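Long-range contacts in exoribonuclease II, mitochondrial (Candida glabrata, PDB 6F3H), which probably degrades mitochondrial RNA from its 3' end as the metal-dependent, RNB-family nuclease component of the mtEXO degradosome: residues 146-151 against 175-180; 154-159 against 246-251. The protein carries 1 engineered substitution. All coordinates share one frame; numbering follows the deposited sequence.

Interaction 1. Residues 146-151 against 175-180; sequences PIVLKK and RIIKNL
The flat group at work in this contact is the peptide carbonyl of Ile177; no aromatic ring belongs to either segment. The ammonium group of Lys151 approaches that carbonyl from above its plane, with NZ 27° out of it, and NZ donates a hydrogen bond to Ile177 O at 2.8 Å. The C=O...N angle of 152° makes the approach rather end-on. The same NZ lies 3.5 Å from Leu180 O, so the charge sits beside two carbonyl oxygens where helix 170-178 gives out. Asn179 is the first residue to leave helical geometry, and a positive charge next to this carbonyl end is probably favourable for the helix dipole.

The torsions explain how the lysine gets there. Its CG lies anti to the carbonyl carbon (chi1 -54°), and beyond it the chain is extended, so the methylenes run obliquely across Ile177. Both branches of the isoleucine press on this rod: CD1 meets Lys151 CB at 3.9 Å, while CG2 of Ile177 meets Lys151 CD, also at 3.9 Å. One turn earlier, Val148 adds a second apolar contact to the isoleucine, its CG2 touching Ile177 CG2 at 4.0 Å with the two side chains crossing at about a right angle. Leu180 also turns its CB toward the other helix.

On further sides Ile177 rests on Thr214 and Thr218 of helix 212-226, whereas Lys178 turns away and forms a salt bridge with Asp211. What results is a helix-helix contact in a small helical cluster remote from the magnesium site, with an aliphatic lysine stem packed in the interface and its amino group bound at a helix C terminus.

Interaction 2. Residues 154-159 against 246-251; sequences LIHRYL and VAVLPL
His156, Val248 and Leu159 supply most of the surface joined here, and the imidazole does the greater part of the work. Its CG stands anti to the backbone N (chi1 -177°), which carries the ring off the helix and across to the segment 246-251. Leu249 O lies at the ring edge, in the imidazole plane, and takes a weak hydrogen bond from His156 NE2: the length is 2.9 Å, but the N-H...O angle is just 127°, so the bond is distinctly bent. NE2 also makes a weak bond to Leu230 O, so both weak bonds of NE2 run to backbone carbonyls, those of Leu249 and Leu230, whose residues pair through backbone hydrogen bonding.

Val248 points toward the helix and slides past the histidine in the opposite direction. Its CG1, anti to the backbone N, reaches the ring obliquely, at 3.5 Å from His156 CD2. That same methyl is 4.2 Å from Leu159 CB, so it is touched by side chains three residues apart on the helix. Beyond the histidine, Leu251 points toward the helix, and its CD1 comes within 4.4 Å of His156 CE1. This leucine begins helix 251-281, with Pro250 at the N-cap position.

Trp231 packs against His156 edge-to-face and also touches Val248 and Ile155, filling in the apolar surroundings of the histidine. Helix 123-159 thus brings its last turns against the Val248 region of strand 242-248, the middle member of a three-stranded antiparallel sheet between strands 166-169 and 231-237, close to the point where the chain passes into helix 251-281.

Overall arrangement
Followed from the N terminus, the chain first lays down the first segment of each interaction, 146-151 and then 154-159, on the single long helix 123-159. After strand 166-169 it enters helix 170-178, and residues 175-180 fold back to close interaction 1 across 23 intervening residues. Interaction 2 closes much later, when strand 242-248 delivers residues 246-251 after a loop of 86. Because the segments alternate, the two loops cross rather than nest. Their centres lie 13 Å apart, and they touch directly: Ile155 packs against Ile176 and Leu180. The shared helix thereby ties a helical cluster to the three-stranded sheet and to the start of helix 251-281.

Interaction 1. Residues 146-151 against 175-180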
ATOM      1  N   PRO A 146     -10.237 -12.504  28.744  1.00 61.59           N
ATOM      2  CA  PRO A 146      -9.458 -13.654  29.233  1.00 58.29           C
ATOM      3  C   PRO A 146      -9.759 -14.912  28.450  1.00 58.96           C
ATOM      4  O   PRO A 146      -8.884 -15.775  28.310  1.00 60.98           O
ATOM      5  CB  PRO A 146      -9.868 -13.781  30.699  1.00 52.25           C
ATOM      6  CG  PRO A 146     -10.533 -12.530  31.038  1.00 55.26           C
ATOM      7  CD  PRO A 146     -11.074 -11.920  29.808  1.00 61.13           C
ATOM      8  N   ILE A 147     -10.981 -15.038  27.932  1.00 55.09           N
ATOM      9  CA  ILE A 147     -11.323 -16.183  27.099  1.00 53.88           C
ATOM     10  C   ILE A 147     -10.676 -16.056  25.730  1.00 55.35           C
ATOM     11  O   ILE A 147     -10.203 -17.040  25.153  1.00 57.40           O
ATOM     12  CB  ILE A 147     -12.845 -16.320  26.963  1.00 53.08           C
ATOM     13  CG1 ILE A 147     -13.541 -16.324  28.332  1.00 56.50           C
ATOM     14  CG2 ILE A 147     -13.153 -17.546  26.169  1.00 50.54           C
ATOM     15  CD1 ILE A 147     -14.091 -14.985  28.774  1.00 53.89           C
ATOM     16  N   VAL A 148     -10.665 -14.843  25.184  1.00 52.91           N
ATOM     17  CA  VAL A 148     -10.070 -14.608  23.878  1.00 52.48           C
ATOM     18  C   VAL A 148      -8.572 -14.903  23.886  1.00 52.80           C
ATOM     19  O   VAL A 148      -8.041 -15.491  22.934  1.00 57.09           O
ATOM     20  CB  VAL A 148     -10.343 -13.152  23.466  1.00 56.31           C
ATOM     21  CG1 VAL A 148      -9.495 -12.755  22.266  1.00 56.80           C
ATOM     22  CG2 VAL A 148     -11.813 -12.923  23.217  1.00 55.42           C
ATOM     23  N   LEU A 149      -7.869 -14.504  24.949  1.00 46.52           N
ATOM     24  CA  LEU A 149      -6.440 -14.772  25.031  1.00 45.23           C
ATOM     25  C   LEU A 149      -6.177 -16.256  24.959  1.00 52.83           C
ATOM     26  O   LEU A 149      -5.217 -16.705  24.321  1.00 55.55           O
ATOM     27  CB  LEU A 149      -5.864 -14.204  26.317  1.00 45.96           C
ATOM     28  CG  LEU A 149      -5.761 -12.688  26.411  1.00 51.40           C
ATOM     29  CD1 LEU A 149      -5.397 -12.302  27.838  1.00 55.61           C
ATOM     30  CD2 LEU A 149      -4.723 -12.166  25.433  1.00 49.93           C
ATOM     31  N   LYS A 150      -7.054 -17.033  25.579  1.00 57.02           N
ATOM     32  CA  LYS A 150      -6.918 -18.471  25.516  1.00 57.70           C
ATOM     33  C   LYS A 150      -7.137 -18.965  24.093  1.00 60.53           C
ATOM     34  O   LYS A 150      -6.362 -19.783  23.591  1.00 70.03           O
ATOM     35  CB  LYS A 150      -7.886 -19.117  26.506  1.00 58.88           C
ATOM     36  N   LYS A 151      -8.136 -18.443  23.390  1.00 53.79           N
ATOM     37  CA  LYS A 151      -8.314 -18.884  22.010  1.00 50.59           C
ATOM     38  C   LYS A 151      -7.117 -18.489  21.157  1.00 51.69           C
ATOM     39  O   LYS A 151      -6.579 -19.315  20.412  1.00 55.53           O
ATOM     40  CB  LYS A 151      -9.599 -18.291  21.436  1.00 54.12           C
ATOM     41  CG  LYS A 151     -10.854 -18.568  22.275  1.00 61.77           C
ATOM     42  CD  LYS A 151     -12.085 -17.827  21.749  1.00 65.69           C
ATOM     43  CE  LYS A 151     -13.381 -18.358  22.360  1.00 64.71           C
ATOM     44  NZ  LYS A 151     -14.591 -17.544  22.007  1.00 64.05           N
ATOM     45  N   ARG A 175     -13.706 -13.691  13.255  1.00 52.86           N
ATOM     46  CA  ARG A 175     -14.783 -14.661  13.087  1.00 49.92           C
ATOM     47  C   ARG A 175     -14.451 -15.957  13.805  1.00 52.95           C
ATOM     48  O   ARG A 175     -15.286 -16.514  14.523  1.00 59.81           O
ATOM     49  CB  ARG A 175     -15.024 -14.927  11.603  1.00 49.54           C
ATOM     50  CG  ARG A 175     -16.008 -13.974  10.994  1.00 54.75           C
ATOM     51  CD  ARG A 175     -16.308 -14.266   9.547  1.00 58.35           C
ATOM     52  NE  ARG A 175     -16.476 -12.992   8.869  1.00 62.53           N
ATOM     53  CZ  ARG A 175     -15.556 -12.459   8.081  1.00 63.67           C
ATOM     54  NH1 ARG A 175     -14.425 -13.113   7.849  1.00 61.49           N
ATOM     55  NH2 ARG A 175     -15.773 -11.280   7.518  1.00 67.71           N
ATOM     56  N   ILE A 176     -13.216 -16.420  13.664  1.00 46.47           N
ATOM     57  CA  ILE A 176     -12.809 -17.646  14.326  1.00 45.60           C
ATOM     58  C   ILE A 176     -12.953 -17.512  15.826  1.00 56.13           C
ATOM     59  O   ILE A 176     -13.391 -18.442  16.515  1.00 65.31           O
ATOM     60  CB  ILE A 176     -11.367 -17.977  13.936  1.00 45.34           C
ATOM     61  CG1 ILE A 176     -11.298 -18.171  12.433  1.00 48.54           C
ATOM     62  CG2 ILE A 176     -10.858 -19.164  14.717  1.00 45.82           C
ATOM     63  CD1 ILE A 176      -9.974 -18.584  11.972  1.00 48.83           C
ATOM     64  N   ILE A 177     -12.558 -16.368  16.363  1.00 53.52           N
ATOM     65  CA  ILE A 177     -12.651 -16.181  17.800  1.00 53.85           C
ATOM     66  C   ILE A 177     -14.093 -16.318  18.255  1.00 55.08           C
ATOM     67  O   ILE A 177     -14.404 -17.029  19.212  1.00 54.70           O
ATOM     68  CB  ILE A 177     -12.072 -14.816  18.184  1.00 57.14           C
ATOM     69  CG1 ILE A 177     -10.590 -14.748  17.830  1.00 48.97           C
ATOM     70  CG2 ILE A 177     -12.252 -14.598  19.638  1.00 63.51           C
ATOM     71  CD1 ILE A 177      -9.796 -15.882  18.367  1.00 42.44           C
ATOM     72  N   LYS A 178     -15.006 -15.693  17.531  1.00 62.39           N
ATOM     73  CA  LYS A 178     -16.399 -15.754  17.931  1.00 67.28           C
ATOM     74  C   LYS A 178     -16.941 -17.174  17.846  1.00 75.78           C
ATOM     75  O   LYS A 178     -17.569 -17.663  18.792  1.00 79.27           O
ATOM     76  CB  LYS A 178     -17.208 -14.809  17.052  1.00 64.69           C
ATOM     77  CG  LYS A 178     -18.682 -14.993  17.180  1.00 62.85           C
ATOM     78  CD  LYS A 178     -19.158 -14.328  18.427  1.00 61.06           C
ATOM     79  CE  LYS A 178     -20.564 -13.812  18.266  1.00 61.40           C
ATOM     80  NZ  LYS A 178     -20.820 -12.774  19.303  1.00 67.29           N
ATOM     81  N   ASN A 179     -16.650 -17.873  16.749  1.00 79.92           N
ATOM     82  CA  ASN A 179     -17.312 -19.123  16.388  1.00 82.18           C
ATOM     83  C   ASN A 179     -16.632 -20.343  16.968  1.00 83.52           C
ATOM     84  O   ASN A 179     -16.839 -21.452  16.467  1.00 86.55           O
ATOM     85  CB  ASN A 179     -17.392 -19.259  14.868  1.00 83.44           C
ATOM     86  CG  ASN A 179     -18.335 -18.259  14.255  1.00 86.92           C
ATOM     87  OD1 ASN A 179     -19.295 -17.836  14.904  1.00 89.28           O
ATOM     88  ND2 ASN A 179     -18.067 -17.855  13.010  1.00 85.72           N
ATOM     89  N   LEU A 180     -15.845 -20.180  18.018  1.00 80.80           N
ATOM     90  CA  LEU A 180     -15.025 -21.268  18.508  1.00 79.75           C
ATOM     91  C   LEU A 180     -15.377 -21.596  19.945  1.00 85.82           C
ATOM     92  O   LEU A 180     -15.446 -20.696  20.785  1.00 86.79           O
ATOM     93  CB  LEU A 180     -13.548 -20.925  18.400  1.00 72.33           C
ATOM     94  CG  LEU A 180     -12.666 -22.125  18.718  1.00 69.78           C
ATOM     95  CD1 LEU A 180     -12.796 -23.212  17.666  1.00 76.31           C
ATOM     96  CD2 LEU A 180     -11.248 -21.669  18.780  1.00 63.92           C
TER

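Interaction 2. Residues 154-159 against 246-251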
ATOM      1  N   LEU A 154      -4.429 -20.626  21.275  1.00 63.93           N
ATOM      2  CA  LEU A 154      -4.781 -21.916  20.699  1.00 69.31           C
ATOM      3  C   LEU A 154      -4.724 -21.875  19.183  1.00 70.94           C
ATOM      4  O   LEU A 154      -3.939 -22.595  18.557  1.00 75.50           O
ATOM      5  CB  LEU A 154      -6.171 -22.335  21.167  1.00 73.33           C
ATOM      6  CG  LEU A 154      -6.671 -23.677  20.615  1.00 72.62           C
ATOM      7  CD1 LEU A 154      -5.584 -24.755  20.507  1.00 77.13           C
ATOM      8  CD2 LEU A 154      -7.776 -24.171  21.509  1.00 68.31           C
ATOM      9  N   ILE A 155      -5.566 -21.044  18.569  1.00 64.06           N
ATOM     10  CA  ILE A 155      -5.558 -21.042  17.126  1.00 60.47           C
ATOM     11  C   ILE A 155      -4.253 -20.523  16.605  1.00 58.44           C
ATOM     12  O   ILE A 155      -3.911 -20.812  15.461  1.00 63.56           O
ATOM     13  CB  ILE A 155      -6.739 -20.242  16.583  1.00 66.87           C
ATOM     14  CG1 ILE A 155      -6.787 -18.858  17.219  1.00 71.80           C
ATOM     15  CG2 ILE A 155      -7.973 -20.943  16.917  1.00 72.24           C
ATOM     16  CD1 ILE A 155      -5.873 -17.839  16.641  1.00 76.04           C
ATOM     17  N   HIS A 156      -3.483 -19.786  17.406  1.00 56.76           N
ATOM     18  CA  HIS A 156      -2.122 -19.527  16.975  1.00 58.51           C
ATOM     19  C   HIS A 156      -1.397 -20.833  16.684  1.00 67.94           C
ATOM     20  O   HIS A 156      -0.512 -20.866  15.828  1.00 69.68           O
ATOM     21  CB  HIS A 156      -1.334 -18.719  18.007  1.00 56.76           C
ATOM     22  CG  HIS A 156       0.053 -18.379  17.550  1.00 59.67           C
ATOM     23  ND1 HIS A 156       1.073 -19.307  17.487  1.00 59.54           N
ATOM     24  CD2 HIS A 156       0.574 -17.222  17.076  1.00 59.28           C
ATOM     25  CE1 HIS A 156       2.167 -18.730  17.021  1.00 57.95           C
ATOM     26  NE2 HIS A 156       1.890 -17.464  16.761  1.00 57.96           N
ATOM     27  N   ARG A 157      -1.748 -21.919  17.383  1.00 72.61           N
ATOM     28  CA  ARG A 157      -1.137 -23.207  17.062  1.00 73.75           C
ATOM     29  C   ARG A 157      -1.553 -23.712  15.680  1.00 69.96           C
ATOM     30  O   ARG A 157      -0.764 -24.386  15.010  1.00 65.22           O
ATOM     31  CB  ARG A 157      -1.451 -24.236  18.148  1.00 77.23           C
ATOM     32  CG  ARG A 157      -0.290 -25.178  18.370  1.00 86.27           C
ATOM     33  CD  ARG A 157      -0.587 -26.256  19.383  1.00 96.32           C
ATOM     34  NE  ARG A 157      -2.019 -26.525  19.521  1.00104.07           N
ATOM     35  CZ  ARG A 157      -2.662 -26.521  20.686  1.00108.18           C
ATOM     36  NH1 ARG A 157      -3.966 -26.781  20.745  1.00106.67           N
ATOM     37  NH2 ARG A 157      -1.989 -26.263  21.801  1.00110.31           N
ATOM     38  N   TYR A 158      -2.747 -23.368  15.204  1.00 71.83           N
ATOM     39  CA  TYR A 158      -3.191 -23.888  13.909  1.00 74.59           C
ATOM     40  C   TYR A 158      -2.808 -22.971  12.742  1.00 73.11           C
ATOM     41  O   TYR A 158      -2.550 -23.452  11.629  1.00 74.97           O
ATOM     42  CB  TYR A 158      -4.707 -24.137  13.925  1.00 83.42           C
ATOM     43  CG  TYR A 158      -5.158 -25.297  14.812  1.00 95.04           C
ATOM     44  CD1 TYR A 158      -5.365 -25.122  16.177  1.00100.70           C
ATOM     45  CD2 TYR A 158      -5.396 -26.562  14.278  1.00100.15           C
ATOM     46  CE1 TYR A 158      -5.779 -26.175  16.981  1.00103.59           C
ATOM     47  CE2 TYR A 158      -5.814 -27.620  15.081  1.00101.89           C
ATOM     48  CZ  TYR A 158      -6.003 -27.420  16.427  1.00104.92           C
ATOM     49  OH  TYR A 158      -6.420 -28.461  17.229  1.00109.90           O
ATOM     50  N   LEU A 159      -2.796 -21.655  12.965  1.00 68.80           N
ATOM     51  CA  LEU A 159      -2.484 -20.694  11.908  1.00 60.41           C
ATOM     52  C   LEU A 159      -0.991 -20.592  11.637  1.00 62.71           C
ATOM     53  O   LEU A 159      -0.584 -20.395  10.494  1.00 70.33           O
ATOM     54  CB  LEU A 159      -3.014 -19.318  12.275  1.00 52.49           C
ATOM     55  CG  LEU A 159      -4.501 -19.335  12.568  1.00 49.65           C
ATOM     56  CD1 LEU A 159      -5.014 -17.926  12.682  1.00 48.58           C
ATOM     57  CD2 LEU A 159      -5.208 -20.068  11.469  1.00 48.37           C
ATOM     58  N   VAL A 246      -2.727  -9.276  10.053  1.00 51.62           N
ATOM     59  CA  VAL A 246      -1.682  -9.372  11.068  1.00 38.30           C
ATOM     60  C   VAL A 246      -0.853 -10.616  10.806  1.00 38.37           C
ATOM     61  O   VAL A 246      -1.377 -11.668  10.444  1.00 56.22           O
ATOM     62  CB  VAL A 246      -2.297  -9.396  12.480  1.00 45.57           C
ATOM     63  CG1 VAL A 246      -3.242 -10.574  12.618  1.00 38.38           C
ATOM     64  CG2 VAL A 246      -1.220  -9.421  13.547  1.00 49.27           C
ATOM     65  N   ALA A 247       0.442 -10.500  11.012  1.00 39.54           N
ATOM     66  CA  ALA A 247       1.314 -11.644  10.843  1.00 40.24           C
ATOM     67  C   ALA A 247       1.148 -12.607  12.010  1.00 39.71           C
ATOM     68  O   ALA A 247       0.898 -12.203  13.146  1.00 42.59           O
ATOM     69  CB  ALA A 247       2.770 -11.181  10.744  1.00 38.67           C
ATOM     70  N   VAL A 248       1.266 -13.895  11.719  1.00 40.53           N
ATOM     71  CA  VAL A 248       1.307 -14.938  12.733  1.00 40.70           C
ATOM     72  C   VAL A 248       2.741 -15.453  12.769  1.00 44.29           C
ATOM     73  O   VAL A 248       3.145 -16.243  11.914  1.00 51.44           O
ATOM     74  CB  VAL A 248       0.313 -16.058  12.425  1.00 41.16           C
ATOM     75  CG1 VAL A 248       0.274 -17.062  13.551  1.00 39.24           C
ATOM     76  CG2 VAL A 248      -1.027 -15.474  12.133  1.00 46.80           C
ATOM     77  N   LEU A 249       3.505 -15.033  13.745  1.00 42.57           N
ATOM     78  CA  LEU A 249       4.924 -15.363  13.809  1.00 42.50           C
ATOM     79  C   LEU A 249       5.130 -16.778  14.345  1.00 47.74           C
ATOM     80  O   LEU A 249       4.399 -17.215  15.234  1.00 51.70           O
ATOM     81  CB  LEU A 249       5.651 -14.362  14.688  1.00 39.44           C
ATOM     82  CG  LEU A 249       5.280 -12.920  14.363  1.00 39.23           C
ATOM     83  CD1 LEU A 249       5.984 -11.989  15.283  1.00 39.27           C
ATOM     84  CD2 LEU A 249       5.644 -12.611  12.947  1.00 39.15           C
ATOM     85  N   PRO A 250       6.122 -17.503  13.831  1.00 50.73           N
ATOM     86  CA  PRO A 250       6.302 -18.902  14.238  1.00 51.25           C
ATOM     87  C   PRO A 250       6.716 -19.044  15.702  1.00 57.73           C
ATOM     88  O   PRO A 250       7.539 -18.292  16.236  1.00 59.98           O
ATOM     89  CB  PRO A 250       7.398 -19.402  13.294  1.00 49.66           C
ATOM     90  CG  PRO A 250       8.211 -18.171  13.038  1.00 53.87           C
ATOM     91  CD  PRO A 250       7.246 -17.020  13.008  1.00 51.52           C
ATOM     92  N   LEU A 251       6.132 -20.047  16.345  1.00 55.32           N
ATOM     93  CA  LEU A 251       6.376 -20.278  17.752  1.00 44.82           C
ATOM     94  C   LEU A 251       7.843 -20.523  18.017  1.00 49.13           C
ATOM     95  O   LEU A 251       8.442 -19.881  18.880  1.00 58.65           O
ATOM     96  CB  LEU A 251       5.549 -21.462  18.210  1.00 47.79           C
ATOM     97  CG  LEU A 251       5.409 -21.548  19.716  1.00 58.49           C
ATOM     98  CD1 LEU A 251       4.734 -20.293  20.201  1.00 63.12           C
ATOM     99  CD2 LEU A 251       4.576 -22.750  20.066  1.00 59.95           C
TER